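Local coordinates for holo-[acyl-carrier-protein] synthase (Thermotoga maritima, PDB 5XUM) that belongs to the 4'-phosphopantetheinyl transferase superfamily, as an enzyme of the AcpS type, at residues 120-123 with 124-128. Residues are numbered along the deposited sequence; the frame is centred on the assembly and turned at random.
Sequences ESFL and RKRFE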
ATOM      1  N   GLU A 120      -6.162 -28.064  22.014  1.00 66.62           N
ATOM      2  CA  GLU A 120      -6.847 -28.088  20.720  1.00 66.74           C
ATOM      3  C   GLU A 120      -8.361 -27.914  20.854  1.00 68.06           C
ATOM      4  O   GLU A 120      -8.968 -27.131  20.118  1.00 69.37           O
ATOM      5  CB  GLU A 120      -6.524 -29.389  19.975  1.00 70.35           C
ATOM      6  CG  GLU A 120      -7.043 -29.450  18.545  1.00 71.57           C
ATOM      7  CD  GLU A 120      -6.730 -30.764  17.847  1.00 74.01           C
ATOM      8  OE1 GLU A 120      -7.469 -31.121  16.903  1.00 70.47           O
ATOM      9  OE2 GLU A 120      -5.751 -31.441  18.234  1.00 76.28           O
ATOM     10  N   SER A 121      -8.955 -28.640  21.801  1.00 65.30           N
ATOM     11  CA  SER A 121     -10.395 -28.598  22.048  1.00 65.01           C
ATOM     12  C   SER A 121     -10.867 -27.221  22.522  1.00 59.79           C
ATOM     13  O   SER A 121     -11.909 -26.736  22.079  1.00 63.10           O
ATOM     14  CB  SER A 121     -10.794 -29.678  23.059  1.00 70.00           C
ATOM     15  OG  SER A 121     -12.198 -29.719  23.231  1.00 75.95           O
ATOM     16  N   PHE A 122     -10.095 -26.604  23.417  1.00 54.38           N
ATOM     17  CA  PHE A 122     -10.370 -25.251  23.908  1.00 54.91           C
ATOM     18  C   PHE A 122     -10.449 -24.242  22.762  1.00 56.68           C
ATOM     19  O   PHE A 122     -11.343 -23.391  22.735  1.00 53.16           O
ATOM     20  CB  PHE A 122      -9.293 -24.824  24.915  1.00 53.88           C
ATOM     21  CG  PHE A 122      -9.419 -23.397  25.391  1.00 58.46           C
ATOM     22  CD1 PHE A 122     -10.125 -23.094  26.551  1.00 59.52           C
ATOM     23  CD2 PHE A 122      -8.817 -22.355  24.686  1.00 60.10           C
ATOM     24  CE1 PHE A 122     -10.237 -21.784  26.994  1.00 61.59           C
ATOM     25  CE2 PHE A 122      -8.927 -21.041  25.123  1.00 61.09           C
ATOM     26  CZ  PHE A 122      -9.639 -20.755  26.278  1.00 62.59           C
ATOM     27  N   LEU A 123      -9.511 -24.348  21.822  1.00 56.52           N
ATOM     28  CA  LEU A 123      -9.401 -23.397  20.717  1.00 52.39           C
ATOM     29  C   LEU A 123     -10.477 -23.588  19.652  1.00 53.97           C
ATOM     30  O   LEU A 123     -11.001 -22.606  19.127  1.00 53.43           O
ATOM     31  CB  LEU A 123      -8.004 -23.457  20.084  1.00 52.48           C
ATOM     32  CG  LEU A 123      -6.797 -23.113  20.966  1.00 52.01           C
ATOM     33  CD1 LEU A 123      -5.500 -23.432  20.235  1.00 55.11           C
ATOM     34  CD2 LEU A 123      -6.810 -21.662  21.429  1.00 47.13           C
ATOM     35  N   ARG A 124     -10.808 -24.845  19.349  1.00 56.84           N
ATOM     36  CA  ARG A 124     -11.800 -25.167  18.313  1.00 56.53           C
ATOM     37  C   ARG A 124     -13.229 -24.769  18.685  1.00 57.87           C
ATOM     38  O   ARG A 124     -14.062 -24.545  17.805  1.00 60.67           O
ATOM     39  CB  ARG A 124     -11.742 -26.650  17.935  1.00 60.13           C
ATOM     40  CG  ARG A 124     -10.495 -27.035  17.157  1.00 64.84           C
ATOM     41  CD  ARG A 124     -10.624 -28.403  16.506  1.00 72.05           C
ATOM     42  NE  ARG A 124      -9.337 -28.883  16.000  1.00 74.78           N
ATOM     43  CZ  ARG A 124      -8.840 -28.603  14.796  1.00 71.78           C
ATOM     44  NH1 ARG A 124      -7.659 -29.091  14.442  1.00 74.18           N
ATOM     45  NH2 ARG A 124      -9.514 -27.838  13.946  1.00 74.34           N
ATOM     46  N   LYS A 125     -13.502 -24.690  19.987  1.00 58.34           N
ATOM     47  CA  LYS A 125     -14.791 -24.217  20.493  1.00 59.18           C
ATOM     48  C   LYS A 125     -14.973 -22.727  20.224  1.00 58.83           C
ATOM     49  O   LYS A 125     -16.089 -22.261  19.990  1.00 60.48           O
ATOM     50  CB  LYS A 125     -14.904 -24.454  22.002  1.00 62.43           C
ATOM     51  CG  LYS A 125     -15.050 -25.903  22.431  1.00 62.43           C
ATOM     52  CD  LYS A 125     -14.953 -26.006  23.944  1.00 62.14           C
ATOM     53  CE  LYS A 125     -14.660 -27.427  24.392  1.00 63.49           C
ATOM     54  NZ  LYS A 125     -14.529 -27.514  25.873  1.00 67.11           N
ATOM     55  N   ARG A 126     -13.864 -21.990  20.259  1.00 54.36           N
ATOM     56  CA  ARG A 126     -13.894 -20.532  20.206  1.00 53.09           C
ATOM     57  C   ARG A 126     -13.466 -19.960  18.855  1.00 52.57           C
ATOM     58  O   ARG A 126     -14.020 -18.956  18.403  1.00 54.29           O
ATOM     59  CB  ARG A 126     -13.033 -19.952  21.332  1.00 54.54           C
ATOM     60  CG  ARG A 126     -13.584 -20.225  22.724  1.00 54.47           C
ATOM     61  CD  ARG A 126     -12.504 -20.145  23.790  1.00 57.72           C
ATOM     62  NE  ARG A 126     -13.047 -20.356  25.134  1.00 61.02           N
ATOM     63  CZ  ARG A 126     -13.288 -21.547  25.680  1.00 58.74           C
ATOM     64  NH1 ARG A 126     -13.780 -21.621  26.910  1.00 60.53           N
ATOM     65  NH2 ARG A 126     -13.039 -22.666  25.008  1.00 49.05           N
ATOM     66  N   PHE A 127     -12.494 -20.604  18.213  1.00 49.79           N
ATOM     67  CA  PHE A 127     -11.904 -20.080  16.982  1.00 48.40           C
ATOM     68  C   PHE A 127     -11.914 -21.071  15.830  1.00 51.33           C
ATOM     69  O   PHE A 127     -11.975 -22.285  16.031  1.00 51.65           O
ATOM     70  CB  PHE A 127     -10.459 -19.631  17.225  1.00 45.54           C
ATOM     71  CG  PHE A 127     -10.299 -18.702  18.388  1.00 44.44           C
ATOM     72  CD1 PHE A 127     -10.775 -17.396  18.326  1.00 44.32           C
ATOM     73  CD2 PHE A 127      -9.663 -19.130  19.548  1.00 43.20           C
ATOM     74  CE1 PHE A 127     -10.626 -16.538  19.404  1.00 45.61           C
ATOM     75  CE2 PHE A 127      -9.508 -18.277  20.628  1.00 44.54           C
ATOM     76  CZ  PHE A 127      -9.992 -16.979  20.555  1.00 45.03           C
ATOM     77  N   GLU A 128     -11.851 -20.524  14.619  1.00 52.95           N
ATOM     78  CA  GLU A 128     -11.592 -21.293  13.414  1.00 53.39           C
ATOM     79  C   GLU A 128     -10.102 -21.634  13.393  1.00 54.20           C
ATOM     80  O   GLU A 128      -9.258 -20.755  13.219  1.00 56.06           O
ATOM     81  CB  GLU A 128     -11.982 -20.466  12.183  1.00 56.41           C
ATOM     82  CG  GLU A 128     -11.822 -21.176  10.846  1.00 61.04           C
ATOM     83  CD  GLU A 128     -12.119 -20.277   9.656  1.00 64.70           C
ATOM     84  OE1 GLU A 128     -12.105 -20.784   8.515  1.00 75.18           O
ATOM     85  OE2 GLU A 128     -12.369 -19.066   9.850  1.00 66.57           O
TER
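The carbonyl oxygen of L123 accepts two backbone hydrogen bonds near the end of the short surface helix 120-126. F127 N reaches L123 O at 2.7 Å. R126 N comes to L123 O from above the carbonyl plane, at 3.1 Å. One turn back, R124 N hydrogen-bonds to E120 O in the usual i to i+4 way, while K125 N to S121 O is weak.

Two i to i+4 side-chain pairs brace the helix, on different sides of it. F122 and R126 form a cation-pi stack. The R126 guanidinium lies flat on one face of the F122 ring, with the two planes 12° apart. R126 CZ is 3.8 Å from the ring centroid, and R126 CD adds a CH-pi contact over the same face. R126 NH2 also donates a hydrogen bond to F122 O at 2.9 Å, in the carbonyl plane, which helps fix the rotation of the guanidinium over the ring.

E120 and R124 run side by side as a salt bridge. CG of E120 is anti to the backbone N (chi1 -173°), and the extended chain carries the carboxylate alongside R124.

L123, which is buried, and F127 turn to the adjoining sheet of strands 128-132 and 137-140 and to helix 145-154. L123 touches W137, V129 and L152, and F127 touches I139 and L148.

At the salt bridge, E120 OE1 takes R124 NE on its anti lone pair at 3.1 Å and R124 NH1 from above the carboxylate plane at 3.2 Å.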